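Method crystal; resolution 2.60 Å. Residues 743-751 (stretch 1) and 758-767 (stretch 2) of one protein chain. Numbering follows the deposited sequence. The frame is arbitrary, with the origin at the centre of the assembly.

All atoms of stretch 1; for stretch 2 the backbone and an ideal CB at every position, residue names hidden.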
ATOM      1  N   PHE A 743       3.146   5.203   9.738  1.00 58.10           N
ATOM      2  CA  PHE A 743       4.600   5.197   9.933  1.00 63.24           C
ATOM      3  C   PHE A 743       5.403   5.607   8.693  1.00 61.20           C
ATOM      4  O   PHE A 743       6.479   6.167   8.817  1.00 62.57           O
ATOM      5  CB  PHE A 743       5.071   3.812  10.402  1.00 63.26           C
ATOM      6  CG  PHE A 743       4.757   3.528  11.838  1.00 62.61           C
ATOM      7  CD1 PHE A 743       5.055   4.457  12.821  1.00 66.68           C
ATOM      8  CD2 PHE A 743       4.144   2.346  12.205  1.00 69.02           C
ATOM      9  CE1 PHE A 743       4.745   4.207  14.158  1.00 74.04           C
ATOM     10  CE2 PHE A 743       3.824   2.088  13.537  1.00 74.75           C
ATOM     11  CZ  PHE A 743       4.129   3.022  14.518  1.00 75.63           C
ATOM     12  N   ASN A 744       4.877   5.320   7.509  1.00 64.82           N
ATOM     13  CA  ASN A 744       5.510   5.721   6.265  1.00 58.73           C
ATOM     14  C   ASN A 744       5.501   7.234   6.077  1.00 60.96           C
ATOM     15  O   ASN A 744       6.496   7.816   5.649  1.00 62.42           O
ATOM     16  CB  ASN A 744       4.822   5.051   5.072  1.00 52.78           C
ATOM     17  CG  ASN A 744       5.601   3.874   4.532  1.00 55.16           C
ATOM     18  OD1 ASN A 744       6.758   3.659   4.892  1.00 62.65           O
ATOM     19  ND2 ASN A 744       4.975   3.102   3.654  1.00 55.14           N
ATOM     20  N   GLU A 745       4.380   7.874   6.391  1.00 54.90           N
ATOM     21  CA  GLU A 745       4.302   9.316   6.223  1.00 62.72           C
ATOM     22  C   GLU A 745       5.001  10.025   7.363  1.00 63.37           C
ATOM     23  O   GLU A 745       5.514  11.134   7.200  1.00 58.74           O
ATOM     24  CB  GLU A 745       2.858   9.774   6.112  1.00 50.53           C
ATOM     25  CG  GLU A 745       2.341   9.588   4.714  1.00 60.31           C
ATOM     26  CD  GLU A 745       2.650  10.767   3.829  1.00 62.74           C
ATOM     27  OE1 GLU A 745       3.150  10.569   2.706  1.00 71.24           O
ATOM     28  OE2 GLU A 745       2.369  11.897   4.248  1.00 59.25           O
ATOM     29  N   SER A 746       5.026   9.372   8.514  1.00 61.32           N
ATOM     30  CA  SER A 746       5.711   9.921   9.659  1.00 66.41           C
ATOM     31  C   SER A 746       7.222   9.992   9.410  1.00 69.27           C
ATOM     32  O   SER A 746       7.901  10.909   9.885  1.00 62.56           O
ATOM     33  CB  SER A 746       5.416   9.103  10.899  1.00 62.53           C
ATOM     34  OG  SER A 746       5.878   9.803  12.032  1.00 68.23           O
ATOM     35  N   ALA A 747       7.733   9.024   8.657  1.00 63.62           N
ATOM     36  CA  ALA A 747       9.115   9.071   8.208  1.00 62.62           C
ATOM     37  C   ALA A 747       9.354  10.321   7.347  1.00 66.79           C
ATOM     38  O   ALA A 747      10.335  11.041   7.552  1.00 69.82           O
ATOM     39  CB  ALA A 747       9.480   7.807   7.432  1.00 58.00           C
ATOM     40  N   LYS A 748       8.449  10.568   6.396  1.00 62.93           N
ATOM     41  CA  LYS A 748       8.542  11.693   5.474  1.00 61.80           C
ATOM     42  C   LYS A 748       8.516  13.025   6.230  1.00 69.62           C
ATOM     43  O   LYS A 748       9.305  13.929   5.943  1.00 75.28           O
ATOM     44  CB  LYS A 748       7.403  11.628   4.451  1.00 63.87           C
ATOM     45  CG  LYS A 748       7.668  12.311   3.116  1.00 67.83           C
ATOM     46  CD  LYS A 748       6.420  12.292   2.225  1.00 70.90           C
ATOM     47  CE  LYS A 748       6.708  12.834   0.827  1.00 70.39           C
ATOM     48  NZ  LYS A 748       7.449  11.846   0.002  1.00 67.22           N
ATOM     49  N   LEU A 749       7.632  13.146   7.213  1.00 68.28           N
ATOM     50  CA  LEU A 749       7.545  14.380   7.982  1.00 64.86           C
ATOM     51  C   LEU A 749       8.799  14.638   8.796  1.00 71.86           C
ATOM     52  O   LEU A 749       9.357  15.742   8.753  1.00 76.74           O
ATOM     53  CB  LEU A 749       6.349  14.360   8.922  1.00 61.62           C
ATOM     54  CG  LEU A 749       5.064  14.922   8.344  1.00 60.97           C
ATOM     55  CD1 LEU A 749       4.072  15.073   9.433  1.00 66.53           C
ATOM     56  CD2 LEU A 749       5.298  16.248   7.668  1.00 68.41           C
ATOM     57  N   ASN A 750       9.212  13.628   9.560  1.00 71.02           N
ATOM     58  CA  ASN A 750      10.411  13.698  10.383  1.00 69.27           C
ATOM     59  C   ASN A 750      11.644  14.106   9.580  1.00 75.91           C
ATOM     60  O   ASN A 750      12.395  14.997   9.983  1.00 74.84           O
ATOM     61  CB  ASN A 750      10.662  12.356  11.056  1.00 68.75           C
ATOM     62  CG  ASN A 750      10.071  12.283  12.443  1.00 72.20           C
ATOM     63  OD1 ASN A 750      10.095  13.255  13.195  1.00 72.31           O
ATOM     64  ND2 ASN A 750       9.535  11.121  12.792  1.00 69.86           N
ATOM     65  N   ILE A 751      11.836  13.465   8.432  1.00 74.34           N
ATOM     66  CA  ILE A 751      13.016  13.709   7.625  1.00 72.82           C
ATOM     67  C   ILE A 751      12.955  15.070   6.933  1.00 76.89           C
ATOM     68  O   ILE A 751      13.985  15.737   6.785  1.00 85.86           O
ATOM     69  CB  ILE A 751      13.234  12.596   6.572  1.00 71.95           C
ATOM     70  CG1 ILE A 751      14.670  12.645   6.062  1.00 67.95           C
ATOM     71  CG2 ILE A 751      12.238  12.682   5.421  1.00 76.40           C
ATOM     72  CD1 ILE A 751      15.678  12.267   7.121  1.00 66.58           C
ATOM     73  N   UNK A 758      14.894   9.271  13.900  1.00 71.81           N
ATOM     74  CA  UNK A 758      13.546   8.806  14.145  1.00 70.86           C
ATOM     75  C   UNK A 758      12.826   8.519  12.807  1.00 70.12           C
ATOM     76  O   UNK A 758      12.023   7.600  12.726  1.00 66.90           O
ATOM     77  CB  UNK A 758      12.775   9.839  14.968  1.00 70.86           C
ATOM     78  N   UNK A 759      13.142   9.259  11.748  1.00 71.17           N
ATOM     79  CA  UNK A 759      12.590   8.915  10.430  1.00 66.29           C
ATOM     80  C   UNK A 759      13.048   7.526   9.979  1.00 65.96           C
ATOM     81  O   UNK A 759      12.285   6.781   9.381  1.00 66.91           O
ATOM     82  CB  UNK A 759      13.003   9.961   9.393  1.00 66.29           C
ATOM     83  N   UNK A 760      14.301   7.185  10.265  1.00 69.21           N
ATOM     84  CA  UNK A 760      14.815   5.856   9.937  1.00 67.88           C
ATOM     85  C   UNK A 760      14.051   4.807  10.731  1.00 70.90           C
ATOM     86  O   UNK A 760      13.668   3.779  10.186  1.00 72.23           O
ATOM     87  CB  UNK A 760      16.315   5.761  10.223  1.00 67.88           C
ATOM     88  N   UNK A 761      13.820   5.078  12.013  1.00 73.92           N
ATOM     89  CA  UNK A 761      13.122   4.135  12.878  1.00 70.52           C
ATOM     90  C   UNK A 761      11.687   3.900  12.411  1.00 73.81           C
ATOM     91  O   UNK A 761      11.248   2.753  12.325  1.00 73.73           O
ATOM     92  CB  UNK A 761      13.126   4.642  14.322  1.00 70.52           C
ATOM     93  N   UNK A 762      10.977   4.983  12.096  1.00 67.21           N
ATOM     94  CA  UNK A 762       9.615   4.904  11.588  1.00 66.37           C
ATOM     95  C   UNK A 762       9.539   3.972  10.392  1.00 72.22           C
ATOM     96  O   UNK A 762       8.841   2.952  10.431  1.00 73.90           O
ATOM     97  CB  UNK A 762       9.102   6.294  11.209  1.00 66.37           C
ATOM     98  N   UNK A 763      10.254   4.346   9.337  1.00 69.57           N
ATOM     99  CA  UNK A 763      10.442   3.521   8.149  1.00 67.19           C
ATOM    100  C   UNK A 763      10.619   2.041   8.434  1.00 64.93           C
ATOM    101  O   UNK A 763      10.090   1.202   7.715  1.00 69.71           O
ATOM    102  CB  UNK A 763      11.658   4.024   7.369  1.00 67.19           C
ATOM    103  N   UNK A 764      11.383   1.724   9.471  1.00 64.13           N
ATOM    104  CA  UNK A 764      11.689   0.334   9.781  1.00 70.29           C
ATOM    105  C   UNK A 764      10.510  -0.360  10.466  1.00 68.44           C
ATOM    106  O   UNK A 764      10.325  -1.561  10.310  1.00 69.10           O
ATOM    107  CB  UNK A 764      12.933   0.255  10.668  1.00 70.29           C
ATOM    108  N   UNK A 765       9.717   0.396  11.218  1.00 65.97           N
ATOM    109  CA  UNK A 765       8.486  -0.132  11.771  1.00 66.17           C
ATOM    110  C   UNK A 765       7.522  -0.466  10.640  1.00 70.45           C
ATOM    111  O   UNK A 765       6.867  -1.508  10.653  1.00 67.58           O
ATOM    112  CB  UNK A 765       7.857   0.864  12.747  1.00 66.17           C
ATOM    113  N   UNK A 766       7.444   0.440   9.668  1.00 61.77           N
ATOM    114  CA  UNK A 766       6.579   0.268   8.520  1.00 59.26           C
ATOM    115  C   UNK A 766       6.936  -1.025   7.805  1.00 63.62           C
ATOM    116  O   UNK A 766       6.062  -1.783   7.408  1.00 67.81           O
ATOM    117  CB  UNK A 766       6.687   1.463   7.571  1.00 59.26           C
ATOM    118  N   UNK A 767       8.222  -1.291   7.666  1.00 63.52           N
ATOM    119  CA  UNK A 767       8.661  -2.500   6.989  1.00 66.64           C
ATOM    120  C   UNK A 767       8.457  -3.752   7.825  1.00 67.87           C
ATOM    121  O   UNK A 767       8.207  -4.829   7.293  1.00 71.23           O
ATOM    122  CB  UNK A 767      10.137  -2.374   6.608  1.00 66.64           C
TER

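The two helices run nearly antiparallel, at 167° between their N-to-C directions, and their axes approach to 7.8 Å, close enough to favour small side chains where the backbones meet. Position 758 has its CA-to-CB bond sideways to stretch 1, with the ideal CB 4.1 Å from Asn750 ND2. Several small or polar residues would suit it. It is Ser758, whose OG lies 3.3 Å from Asn750 CG, a contact without hydrogen-bonding geometry.

At position 759 the room is tightest. Its CA is 4.1 Å from the CA of Ala747, and the ideal CB is 3.4 Å from Ala747 O and 3.7 Å from Asn750 CB, so glycine, alanine or perhaps serine is expected. Ala759 is found, and its methyl CB also packs 3.9 Å from Ile751 CB.

Positions 760 and 761 have nothing of stretch 1 within 5.5 Å of their ideal CB atoms, so stretch 1 sets little limit on either. They are Val760 and Ile761, neither in contact with it.

Position 762 points toward stretch 1, its ideal CB 3.6 Å from Phe743 O and 4.0 Å from Ala747 N. Beyond lie the hydroxyl of Ser746 and the amide of Asn750, both able to donate, so a short acceptor such as aspartate or asparagine would fit well; serine would also be tolerated. Asp762 fills the place as a knob among Phe743, Ser746, Ala747 and Asn750. Its OD2 accepts a hydrogen bond from Ser746 OG at 3.0 Å and a weak one from Asn750 ND2 at 3.1 Å, the latter bent to 130°.

Position 763 points away, yet its ideal CB is 4.4 Å from Ala747 CB. A small or medium apolar residue would suit. Cys763 places SG 3.7 Å from Ala747 CB, an apolar contact.

Position 764 is out of reach of stretch 1, leaving the choice open; it is Arg764.

Position 765 points toward stretch 1, with the ideal CB 4.0 Å from Phe743 CD2. Leucine, methionine or a long aliphatic-stemmed residue could cover the ring. Lys765 does so: with chi1 m and the remaining chi angles t, its extended chain carries CD over one ring face, 4.0 Å from the centroid of Phe743, in a CH-pi contact.

At position 766 the ideal CB already lies 3.5 Å from Asn744 OD1 and 4.0 Å from Phe743 CB, favouring a small residue. Ala766 packs its CB against Phe743 CB at 4.0 Å.

Position 767 points sideways without contact, compatible with many residues; it is Gln767.

Stretch 2, residues 758-767: SAVIDCRKAQ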
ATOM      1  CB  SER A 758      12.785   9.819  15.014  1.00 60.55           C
ATOM      2  OG  SER A 758      12.532  11.008  14.303  1.00 66.47           O
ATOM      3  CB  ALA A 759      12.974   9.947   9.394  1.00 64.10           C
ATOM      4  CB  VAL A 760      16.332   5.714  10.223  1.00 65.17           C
ATOM      5  CG1 VAL A 760      16.760   4.257  10.145  1.00 59.58           C
ATOM      6  CG2 VAL A 760      17.127   6.533   9.243  1.00 67.08           C
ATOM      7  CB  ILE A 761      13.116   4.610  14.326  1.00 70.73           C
ATOM      8  CG1 ILE A 761      14.556   4.686  14.830  1.00 71.14           C
ATOM      9  CG2 ILE A 761      12.279   3.677  15.190  1.00 71.17           C
ATOM     10  CD1 ILE A 761      14.689   5.102  16.274  1.00 76.29           C
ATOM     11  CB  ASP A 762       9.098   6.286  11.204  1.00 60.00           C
ATOM     12  CG  ASP A 762       8.721   7.116  12.408  1.00 63.35           C
ATOM     13  OD1 ASP A 762       8.710   6.583  13.542  1.00 62.65           O
ATOM     14  OD2 ASP A 762       8.423   8.315  12.222  1.00 72.09           O
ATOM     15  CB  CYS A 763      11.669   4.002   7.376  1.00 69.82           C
ATOM     16  SG  CYS A 763      11.269   4.926   5.929  1.00 73.03           S
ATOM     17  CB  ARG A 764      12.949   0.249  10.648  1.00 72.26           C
ATOM     18  CG  ARG A 764      14.218   0.775   9.948  1.00 75.28           C
ATOM     19  CD  ARG A 764      14.825  -0.238   8.987  1.00 73.12           C
ATOM     20  NE  ARG A 764      15.033  -1.502   9.679  1.00 74.27           N
ATOM     21  CZ  ARG A 764      14.224  -2.551   9.563  1.00 80.62           C
ATOM     22  NH1 ARG A 764      14.476  -3.655  10.257  1.00 84.77           N
ATOM     23  NH2 ARG A 764      13.163  -2.498   8.756  1.00 77.57           N
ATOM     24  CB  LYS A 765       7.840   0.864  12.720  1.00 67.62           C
ATOM     25  CG  LYS A 765       8.625   1.152  13.951  1.00 71.03           C
ATOM     26  CD  LYS A 765       7.909   2.203  14.765  1.00 71.04           C
ATOM     27  CE  LYS A 765       8.738   2.612  15.961  1.00 71.74           C
ATOM     28  NZ  LYS A 765       8.122   3.749  16.678  1.00 71.95           N
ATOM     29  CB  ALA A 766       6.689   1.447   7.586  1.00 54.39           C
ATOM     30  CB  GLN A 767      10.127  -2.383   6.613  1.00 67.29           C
ATOM     31  CG  GLN A 767      10.358  -1.551   5.407  1.00 63.71           C
ATOM     32  CD  GLN A 767      11.689  -1.867   4.769  1.00 76.82           C
ATOM     33  OE1 GLN A 767      12.698  -2.094   5.470  1.00 72.18           O
ATOM     34  NE2 GLN A 767      11.709  -1.905   3.427  1.00 76.77           N
TER
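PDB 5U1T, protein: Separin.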